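Local coordinates for protein cyclodipeptide synthase, BtCDPS (Bacillus thermoamylovorans, PDB 6ZTU) that probably joins two aminoacyl groups, normally supplied by aminoacyl-tRNAs, into a cyclic dipeptide, at residues I33-S38 / S152-S157; E67-L72 / K81-V86; H201-L206 / Y225-Q230. All coordinates share one frame; numbering follows the deposited sequence.

All three contacts are partly buried, contact 3 lying nearest the centre of the chain (about 10 Å from centre to centre), contact 1 next at 13 Å and contact 2 at 16 Å. Contacts 1 and 2 are neighbours: the Phe36 ring of 33-38 packs on Leu72 and Val86, and Arg154 of 152-157 touches Leu71, so loop, helix 137-157 and helices 68-74 and 79-103 form one cluster. Contact 3 joins sheet strand 223-229 to the loop after strand 196-200, meeting contact 1 where Asn37 touches His201. Chemistry changes accordingly: an arginine grips a loop carbonyl in contact 1, aliphatic groups mesh in contact 2, and contact 3 combines aromatic packing with a tyrosine hydroxyl and a water.

Contact 1 (I33-S38 / S152-S157); sequences ISPFNS and SSRAKS
Arg154 reaches from the C-terminal part of helix 137-157 to Pro35, in the loop that follows strand 28-32 of a Rossmann-like domain of the HUP clan. The arginine meets the loop side-on, with NE and NH2 both directed at one carbonyl oxygen. Both are hydrogen bonds to the same acceptor: Arg154 NE and Arg154 NH2 each lie 2.8 Å from Pro35 O. The oxygen sits only about 10° out of the guanidinium plane, and NH2 approaches it in the carbonyl plane while NE is tilted from that plane by 19°. The side chain runs extended from CG to NE, and a chi4 of 91° then turns the flat group across the line of the chain. Arg154 NH1 bonds to Ala150 O of its own helix, which ties the group down from its far side and should fix its rotation.

Beyond the NH2 tip, Ser34 OG lies in the guanidinium plane, 2.6 Å from Arg154 NH2. Ser34 also touches Tyr200 and lies close to the bound hexanediol, so the arginine stands just behind a residue next to the ligand pocket. Phe36 lays its CB beside the guanidinium, with Phe36 CB 3.9 Å from Arg154 NE, but its ring turns away from the helix and packs one face on Pro35 CB. The loop's next carbonyl is met differently: Phe36 O is buried without a polar partner in the model, with Arg154 CG at 3.6 Å and Ser157 OG at 3.7 Å.

Contact 2 (E67-L72 / K81-V86); sequences EAKNLL and KAERKV
Lys69 enters the groove between helix 68-74 and helix 79-103 with its CB, which touches two residues of the longer helix: Lys69 CB lies 4.0 Å from Val86 CG2 and also meets the methyl of Ala82. Its CG takes the crowded position between the backbone N and the carbonyl carbon (chi1 76°), which sends the rest of the chain out along the flank of the partner helix. There Lys69 and Glu83 lie side by side and point the same way, with Lys69 CD 3.6 Å from Glu83 CG. One carbon further on, Lys69 CE is 3.9 Å from Glu83 OE2, a carbon-to-carboxylate approach with the ammonium nitrogen farther off. Bends at chi3 and chi4 then carry the amino group back to its own helix, where NZ forms a salt bridge with Glu73 and a weak hydrogen bond to Asn70 OD1. Lys69 NZ remains 5.4 Å from Glu83 OE2, so any attraction between these opposite charges is probably long-range.

Beneath the lysine the side chains that meet are aliphatic, and some also lie against backbone atoms. Val86 CG2 presses on the helix backbone itself, 3.5 Å from Lys69 N, and the same valine meets the methyl of Ala68 with both its branches. One turn along, Leu72 CB is 4.0 Å from Ala82 CB, while the leucine tip crosses the root of a lysine, Leu72 CD1 lying 3.7 Å from Lys85 CB. Small alanines on both sides accompany an axial separation of 8.6 Å between the short segments, whose directions differ by 127°. Two consecutive helices pack at this steep angle on the crossover between the parallel strands 58-63 and 110-112 of the Rossmann-like domain.

Contact 3 (H201-L206 / Y225-Q230); sequences HRPWKL and YIILKQ
Tyr225, on strand 223-229, donates the hydrogen bond that holds the loop after strand 196-200: its OH lies 2.7 Å from Arg202 O, nearly along the C=O axis. CG anti to the backbone N (chi1 -177°) extends the ring toward the loop. A water makes a second polar link, donating to both His201 O, at 2.8 Å, and Leu228 O, at 3.1 Å, with His201 CA making a CA-H...O contact to the latter carbonyl.

Aromatic contact comes from Trp204, at the N-cap position of helix 205-211. Its CB sits over one face of the Tyr225 ring in a CH-pi contact, 3.9 Å from the ring centroid, while the indole meets the phenol obliquely, with planes at 43°. Apolar packing completes the join, Ile227 CD1 lying 3.6 Å from Pro203 CA. A phenylalanine in place of Tyr225 would probably keep the ring beneath Trp204 but leave Arg202 O without its hydroxyl mate.

The contact thus spans a beta-alpha-beta unit, close to the hexanediol pocket that Tyr200 and Phe184 help to line. Strand 223-229 pairs its backbone with strands 11-14 and 196-200; across this contact Arg202 O takes the Tyr225 hydroxyl and His201 O the shared water, in place of sheet bonds.

Contact 1 (I33-S38 / S152-S157)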
loop_
_atom_site.group_PDB
_atom_site.type_symbol
_atom_site.label_atom_id
_atom_site.label_comp_id
_atom_site.label_asym_id
_atom_site.label_seq_id
_atom_site.Cartn_x
_atom_site.Cartn_y
_atom_site.Cartn_z
ATOM N N ILE A 33 0.400 5.146 -0.077
ATOM C CA ILE A 33 1.155 6.080 -0.911
ATOM C C ILE A 33 2.388 5.341 -1.401
ATOM O O ILE A 33 3.263 4.982 -0.606
ATOM C CB ILE A 33 1.546 7.352 -0.147
ATOM C CG1 ILE A 33 0.337 7.967 0.564
ATOM C CG2 ILE A 33 2.221 8.352 -1.090
ATOM C CD1 ILE A 33 -0.830 8.286 -0.351
ATOM N N SER A 34 2.452 5.101 -2.696
ATOM C CA SER A 34 3.493 4.268 -3.283
ATOM C C SER A 34 4.724 5.112 -3.599
ATOM O O SER A 34 4.587 6.194 -4.174
ATOM C CB SER A 34 2.972 3.589 -4.554
ATOM O OG SER A 34 3.802 2.506 -4.913
ATOM N N PRO A 35 5.928 4.660 -3.240
ATOM C CA PRO A 35 7.130 5.453 -3.512
ATOM C C PRO A 35 7.585 5.341 -4.960
ATOM O O PRO A 35 7.417 4.311 -5.614
ATOM C CB PRO A 35 8.168 4.840 -2.563
ATOM C CG PRO A 35 7.765 3.397 -2.485
ATOM C CD PRO A 35 6.241 3.424 -2.504
ATOM N N PHE A 36 8.186 6.433 -5.448
ATOM C CA PHE A 36 8.736 6.498 -6.807
ATOM C C PHE A 36 7.648 6.253 -7.847
ATOM O O PHE A 36 7.844 5.557 -8.846
ATOM C CB PHE A 36 9.905 5.528 -6.970
ATOM C CG PHE A 36 10.814 5.508 -5.783
ATOM C CD1 PHE A 36 11.449 6.669 -5.373
ATOM C CD2 PHE A 36 11.007 4.351 -5.050
ATOM C CE1 PHE A 36 12.276 6.669 -4.268
ATOM C CE2 PHE A 36 11.841 4.346 -3.940
ATOM C CZ PHE A 36 12.470 5.509 -3.550
ATOM N N ASN A 37 6.487 6.844 -7.598
ATOM C CA ASN A 37 5.318 6.711 -8.454
ATOM C C ASN A 37 4.797 8.114 -8.715
ATOM O O ASN A 37 4.368 8.796 -7.781
ATOM C CB ASN A 37 4.255 5.830 -7.783
ATOM C CG ASN A 37 3.032 5.617 -8.653
ATOM O OD1 ASN A 37 2.647 6.486 -9.429
ATOM N ND2 ASN A 37 2.415 4.454 -8.524
ATOM N N SER A 38 4.820 8.537 -9.983
ATOM C CA SER A 38 4.495 9.923 -10.315
ATOM C C SER A 38 3.057 10.292 -9.976
ATOM O O SER A 38 2.749 11.484 -9.866
ATOM C CB SER A 38 4.750 10.184 -11.802
ATOM O OG SER A 38 4.353 9.070 -12.585
ATOM N N SER A 152 8.549 -3.322 -12.821
ATOM C CA SER A 152 8.232 -2.907 -14.184
ATOM C C SER A 152 7.697 -1.478 -14.223
ATOM O O SER A 152 8.082 -0.689 -15.093
ATOM C CB SER A 152 7.240 -3.896 -14.806
ATOM O OG SER A 152 5.914 -3.432 -14.657
ATOM N N SER A 153 6.828 -1.111 -13.277
ATOM C CA SER A 153 6.266 0.233 -13.324
ATOM C C SER A 153 7.315 1.290 -13.003
ATOM O O SER A 153 7.240 2.410 -13.516
ATOM C CB SER A 153 5.064 0.352 -12.382
ATOM O OG SER A 153 5.424 0.159 -11.028
ATOM N N ARG A 154 8.305 0.959 -12.182
ATOM C CA ARG A 154 9.340 1.935 -11.874
ATOM C C ARG A 154 10.475 1.926 -12.882
ATOM O O ARG A 154 11.166 2.940 -13.018
ATOM C CB ARG A 154 9.877 1.708 -10.463
ATOM C CG ARG A 154 8.875 2.185 -9.427
ATOM C CD ARG A 154 9.115 1.555 -8.092
ATOM N NE ARG A 154 8.120 2.012 -7.127
ATOM C CZ ARG A 154 6.961 1.400 -6.898
ATOM N NH1 ARG A 154 6.645 0.292 -7.556
ATOM N NH2 ARG A 154 6.122 1.892 -5.997
ATOM N N ALA A 155 10.676 0.816 -13.593
ATOM C CA ALA A 155 11.558 0.841 -14.754
ATOM C C ALA A 155 11.047 1.821 -15.804
ATOM O O ALA A 155 11.836 2.559 -16.403
ATOM C CB ALA A 155 11.704 -0.564 -15.341
ATOM N N LYS A 156 9.730 1.848 -16.041
ATOM C CA LYS A 156 9.167 2.883 -16.905
ATOM C C LYS A 156 9.329 4.255 -16.274
ATOM O O LYS A 156 9.785 5.204 -16.925
ATOM C CB LYS A 156 7.684 2.619 -17.194
ATOM C CG LYS A 156 7.370 1.547 -18.240
ATOM C CD LYS A 156 6.388 0.503 -17.714
ATOM C CE LYS A 156 6.423 -0.787 -18.534
ATOM N NZ LYS A 156 7.515 -1.711 -18.107
ATOM N N SER A 157 8.955 4.381 -15.001
ATOM C CA SER A 157 8.922 5.683 -14.350
ATOM C C SER A 157 10.314 6.302 -14.291
ATOM O O SER A 157 10.520 7.441 -14.724
ATOM C CB SER A 157 8.325 5.548 -12.949
ATOM O OG SER A 157 8.116 6.818 -12.351
#

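Contact 2 (E67-L72 / K81-V86)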
loop_
_atom_site.group_PDB
_atom_site.type_symbol
_atom_site.label_atom_id
_atom_site.label_comp_id
_atom_site.label_asym_id
_atom_site.label_seq_id
_atom_site.Cartn_x
_atom_site.Cartn_y
_atom_site.Cartn_z
ATOM N N GLU A 67 12.279 -1.246 3.148
ATOM C CA GLU A 67 12.489 -2.052 1.953
ATOM C C GLU A 67 12.208 -1.298 0.669
ATOM O O GLU A 67 12.374 -1.881 -0.411
ATOM C CB GLU A 67 11.616 -3.312 2.011
ATOM C CG GLU A 67 12.154 -4.416 2.908
ATOM C CD GLU A 67 11.839 -4.198 4.385
ATOM O OE1 GLU A 67 11.105 -3.243 4.724
ATOM O OE2 GLU A 67 12.332 -4.986 5.217
ATOM N N ALA A 68 11.771 -0.038 0.736
ATOM C CA ALA A 68 11.620 0.730 -0.492
ATOM C C ALA A 68 12.947 0.853 -1.230
ATOM O O ALA A 68 12.961 0.972 -2.460
ATOM C CB ALA A 68 11.051 2.112 -0.194
ATOM N N LYS A 69 14.072 0.815 -0.501
ATOM C CA LYS A 69 15.375 0.863 -1.165
ATOM C C LYS A 69 15.591 -0.345 -2.074
ATOM O O LYS A 69 16.287 -0.235 -3.092
ATOM C CB LYS A 69 16.498 0.974 -0.127
ATOM C CG LYS A 69 16.833 -0.299 0.624
ATOM C CD LYS A 69 17.912 -0.034 1.677
ATOM C CE LYS A 69 18.871 -1.213 1.824
ATOM N NZ LYS A 69 18.312 -2.508 1.320
ATOM N N ASN A 70 14.985 -1.492 -1.745
ATOM C CA ASN A 70 15.145 -2.690 -2.570
ATOM C C ASN A 70 14.637 -2.472 -3.981
ATOM O O ASN A 70 15.179 -3.054 -4.933
ATOM C CB ASN A 70 14.409 -3.880 -1.950
ATOM C CG ASN A 70 15.023 -4.325 -0.656
ATOM O OD1 ASN A 70 15.396 -3.491 0.173
ATOM N ND2 ASN A 70 15.142 -5.637 -0.461
ATOM N N LEU A 71 13.587 -1.657 -4.135
ATOM C CA LEU A 71 13.042 -1.389 -5.458
ATOM C C LEU A 71 14.067 -0.673 -6.322
ATOM O O LEU A 71 14.171 -0.935 -7.524
ATOM C CB LEU A 71 11.760 -0.558 -5.345
ATOM C CG LEU A 71 10.624 -1.142 -4.498
ATOM C CD1 LEU A 71 9.453 -0.185 -4.507
ATOM C CD2 LEU A 71 10.194 -2.523 -5.005
ATOM N N LEU A 72 14.842 0.228 -5.720
ATOM C CA LEU A 72 15.895 0.915 -6.462
ATOM C C LEU A 72 17.127 0.030 -6.627
ATOM O O LEU A 72 17.696 -0.040 -7.721
ATOM C CB LEU A 72 16.243 2.232 -5.763
ATOM C CG LEU A 72 15.097 3.234 -5.539
ATOM C CD1 LEU A 72 15.571 4.443 -4.733
ATOM C CD2 LEU A 72 14.463 3.682 -6.848
ATOM N N LYS A 81 23.080 5.446 -2.643
ATOM C CA LYS A 81 22.174 6.341 -3.354
ATOM C C LYS A 81 20.717 5.952 -3.111
ATOM O O LYS A 81 19.855 6.825 -2.958
ATOM C CB LYS A 81 22.505 6.330 -4.847
ATOM C CG LYS A 81 21.872 7.460 -5.650
ATOM C CD LYS A 81 22.424 7.484 -7.070
ATOM C CE LYS A 81 21.323 7.319 -8.110
ATOM N NZ LYS A 81 21.868 6.802 -9.399
ATOM N N ALA A 82 20.430 4.647 -3.058
ATOM C CA ALA A 82 19.055 4.184 -2.865
ATOM C C ALA A 82 18.497 4.663 -1.528
ATOM O O ALA A 82 17.379 5.187 -1.461
ATOM C CB ALA A 82 18.996 2.659 -2.954
ATOM N N GLU A 83 19.270 4.488 -0.453
ATOM C CA GLU A 83 18.822 4.917 0.870
ATOM C C GLU A 83 18.570 6.420 0.907
ATOM O O GLU A 83 17.617 6.881 1.548
ATOM C CB GLU A 83 19.853 4.503 1.927
ATOM C CG GLU A 83 19.750 3.033 2.356
ATOM C CD GLU A 83 20.909 2.580 3.236
ATOM O OE1 GLU A 83 21.946 3.278 3.270
ATOM O OE2 GLU A 83 20.782 1.524 3.896
ATOM N N ARG A 84 19.406 7.200 0.217
ATOM C CA ARG A 84 19.170 8.640 0.127
ATOM C C ARG A 84 17.851 8.936 -0.573
ATOM O O ARG A 84 17.033 9.724 -0.080
ATOM C CB ARG A 84 20.320 9.326 -0.614
ATOM C CG ARG A 84 21.517 9.693 0.233
ATOM C CD ARG A 84 22.523 10.467 -0.606
ATOM N NE ARG A 84 23.706 9.666 -0.912
ATOM C CZ ARG A 84 24.411 9.779 -2.035
ATOM N NH1 ARG A 84 24.044 10.650 -2.968
ATOM N NH2 ARG A 84 25.475 9.009 -2.229
ATOM N N LYS A 85 17.638 8.327 -1.742
ATOM C CA LYS A 85 16.423 8.604 -2.498
ATOM C C LYS A 85 15.179 8.232 -1.705
ATOM O O LYS A 85 14.178 8.949 -1.762
ATOM C CB LYS A 85 16.460 7.874 -3.840
ATOM C CG LYS A 85 17.577 8.363 -4.753
ATOM C CD LYS A 85 17.537 7.694 -6.109
ATOM C CE LYS A 85 16.325 8.146 -6.914
ATOM N NZ LYS A 85 16.392 7.671 -8.324
ATOM N N VAL A 86 15.240 7.150 -0.924
ATOM C CA VAL A 86 14.103 6.768 -0.089
ATOM C C VAL A 86 13.828 7.838 0.961
ATOM O O VAL A 86 12.701 8.327 1.086
ATOM C CB VAL A 86 14.344 5.393 0.560
ATOM C CG1 VAL A 86 13.250 5.088 1.582
ATOM C CG2 VAL A 86 14.401 4.309 -0.500
#

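Contact 3 (H201-L206 / Y225-Q230)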
loop_
_atom_site.group_PDB
_atom_site.type_symbol
_atom_site.label_atom_id
_atom_site.label_comp_id
_atom_site.label_asym_id
_atom_site.label_seq_id
_atom_site.Cartn_x
_atom_site.Cartn_y
_atom_site.Cartn_z
ATOM N N HIS A 201 -5.202 3.034 -6.146
ATOM C CA HIS A 201 -5.821 3.348 -7.433
ATOM C C HIS A 201 -5.693 2.222 -8.455
ATOM O O HIS A 201 -6.112 2.392 -9.609
ATOM C CB HIS A 201 -5.224 4.637 -7.998
ATOM C CG HIS A 201 -3.762 4.535 -8.267
ATOM N ND1 HIS A 201 -2.824 4.578 -7.259
ATOM C CD2 HIS A 201 -3.076 4.350 -9.419
ATOM C CE1 HIS A 201 -1.616 4.452 -7.784
ATOM N NE2 HIS A 201 -1.743 4.310 -9.092
ATOM N N ARG A 202 -5.144 1.081 -8.066
ATOM C CA ARG A 202 -5.022 -0.038 -8.979
ATOM C C ARG A 202 -5.611 -1.281 -8.340
ATOM O O ARG A 202 -5.627 -1.410 -7.112
ATOM C CB ARG A 202 -3.552 -0.272 -9.359
ATOM C CG ARG A 202 -2.922 0.914 -10.104
ATOM C CD ARG A 202 -3.135 0.870 -11.628
ATOM N NE ARG A 202 -2.952 -0.473 -12.195
ATOM C CZ ARG A 202 -3.803 -1.057 -13.038
ATOM N NH1 ARG A 202 -4.917 -0.426 -13.416
ATOM N NH2 ARG A 202 -3.548 -2.274 -13.500
ATOM N N PRO A 203 -6.132 -2.210 -9.140
ATOM C CA PRO A 203 -6.603 -3.483 -8.587
ATOM C C PRO A 203 -5.470 -4.238 -7.913
ATOM O O PRO A 203 -4.289 -4.041 -8.208
ATOM C CB PRO A 203 -7.121 -4.248 -9.813
ATOM C CG PRO A 203 -7.297 -3.225 -10.874
ATOM C CD PRO A 203 -6.304 -2.133 -10.603
ATOM N N TRP A 204 -5.845 -5.124 -7.002
ATOM C CA TRP A 204 -4.903 -5.998 -6.307
ATOM C C TRP A 204 -5.217 -7.437 -6.708
ATOM O O TRP A 204 -6.112 -8.071 -6.135
ATOM C CB TRP A 204 -4.999 -5.770 -4.797
ATOM C CG TRP A 204 -4.088 -6.631 -3.968
ATOM C CD1 TRP A 204 -2.828 -7.067 -4.291
ATOM C CD2 TRP A 204 -4.383 -7.172 -2.681
ATOM N NE1 TRP A 204 -2.323 -7.844 -3.271
ATOM C CE2 TRP A 204 -3.260 -7.925 -2.272
ATOM C CE3 TRP A 204 -5.487 -7.079 -1.821
ATOM C CZ2 TRP A 204 -3.219 -8.594 -1.055
ATOM C CZ3 TRP A 204 -5.435 -7.744 -0.607
ATOM C CH2 TRP A 204 -4.318 -8.503 -0.245
ATOM N N LYS A 205 -4.457 -7.952 -7.686
ATOM C CA LYS A 205 -4.730 -9.270 -8.261
ATOM C C LYS A 205 -4.609 -10.384 -7.227
ATOM O O LYS A 205 -5.443 -11.297 -7.187
ATOM C CB LYS A 205 -3.776 -9.527 -9.434
ATOM C CG LYS A 205 -4.041 -10.791 -10.235
ATOM C CD LYS A 205 -5.531 -11.125 -10.327
ATOM C CE LYS A 205 -5.748 -12.585 -10.696
ATOM N NZ LYS A 205 -7.034 -13.112 -10.165
ATOM N N LEU A 206 -3.558 -10.345 -6.400
ATOM C CA LEU A 206 -3.428 -11.342 -5.348
ATOM C C LEU A 206 -4.606 -11.270 -4.390
ATOM O O LEU A 206 -5.078 -12.303 -3.898
ATOM C CB LEU A 206 -2.108 -11.143 -4.602
ATOM C CG LEU A 206 -1.892 -11.931 -3.321
ATOM C CD1 LEU A 206 -2.098 -13.425 -3.529
ATOM C CD2 LEU A 206 -0.481 -11.644 -2.811
ATOM N N TYR A 225 -10.375 -3.882 0.901
ATOM C CA TYR A 225 -9.534 -3.208 -0.080
ATOM C C TYR A 225 -10.440 -2.503 -1.070
ATOM O O TYR A 225 -11.407 -3.104 -1.546
ATOM C CB TYR A 225 -8.640 -4.215 -0.822
ATOM C CG TYR A 225 -7.677 -3.592 -1.821
ATOM C CD1 TYR A 225 -6.384 -3.246 -1.438
ATOM C CD2 TYR A 225 -8.056 -3.366 -3.152
ATOM C CE1 TYR A 225 -5.491 -2.675 -2.355
ATOM C CE2 TYR A 225 -7.161 -2.795 -4.076
ATOM C CZ TYR A 225 -5.881 -2.469 -3.669
ATOM O OH TYR A 225 -4.985 -1.907 -4.573
ATOM N N ILE A 226 -10.145 -1.244 -1.387
ATOM C CA ILE A 226 -10.939 -0.520 -2.375
ATOM C C ILE A 226 -10.033 0.112 -3.414
ATOM O O ILE A 226 -8.941 0.597 -3.104
ATOM C CB ILE A 226 -11.855 0.555 -1.742
ATOM C CG1 ILE A 226 -11.046 1.611 -0.973
ATOM C CG2 ILE A 226 -12.929 -0.101 -0.887
ATOM C CD1 ILE A 226 -11.895 2.730 -0.447
ATOM N N ILE A 227 -10.516 0.134 -4.654
ATOM C CA ILE A 227 -9.885 0.869 -5.739
ATOM C C ILE A 227 -10.534 2.239 -5.822
ATOM O O ILE A 227 -11.765 2.347 -5.871
ATOM C CB ILE A 227 -10.040 0.126 -7.078
ATOM C CG1 ILE A 227 -9.423 -1.264 -7.023
ATOM C CG2 ILE A 227 -9.428 0.952 -8.217
ATOM C CD1 ILE A 227 -9.919 -2.160 -8.165
ATOM N N LEU A 228 -9.715 3.282 -5.834
ATOM C CA LEU A 228 -10.188 4.647 -6.014
ATOM C C LEU A 228 -10.024 5.030 -7.478
ATOM O O LEU A 228 -8.898 5.081 -7.989
ATOM C CB LEU A 228 -9.413 5.618 -5.130
ATOM C CG LEU A 228 -9.380 5.277 -3.646
ATOM C CD1 LEU A 228 -8.567 6.337 -2.925
ATOM C CD2 LEU A 228 -10.795 5.192 -3.102
ATOM N N LYS A 229 -11.139 5.313 -8.142
ATOM C CA LYS A 229 -11.109 5.809 -9.508
ATOM C C LYS A 229 -11.586 7.255 -9.533
ATOM O O LYS A 229 -12.371 7.675 -8.686
ATOM C CB LYS A 229 -11.996 4.954 -10.416
ATOM C CG LYS A 229 -11.587 3.484 -10.474
ATOM C CD LYS A 229 -12.292 2.757 -11.622
ATOM C CE LYS A 229 -12.210 3.562 -12.921
ATOM N NZ LYS A 229 -12.818 2.848 -14.103
ATOM N N GLN A 230 -11.110 8.022 -10.507
ATOM C CA GLN A 230 -11.637 9.362 -10.742
ATOM C C GLN A 230 -12.352 9.386 -12.085
ATOM O O GLN A 230 -11.808 8.905 -13.084
ATOM C CB GLN A 230 -10.529 10.404 -10.703
ATOM C CG GLN A 230 -9.820 10.418 -9.365
ATOM C CD GLN A 230 -8.783 11.518 -9.261
ATOM O OE1 GLN A 230 -7.701 11.424 -9.840
ATOM N NE2 GLN A 230 -9.108 12.563 -8.513
HETATM O O HOH W 1 -7.763 4.295 -10.769
#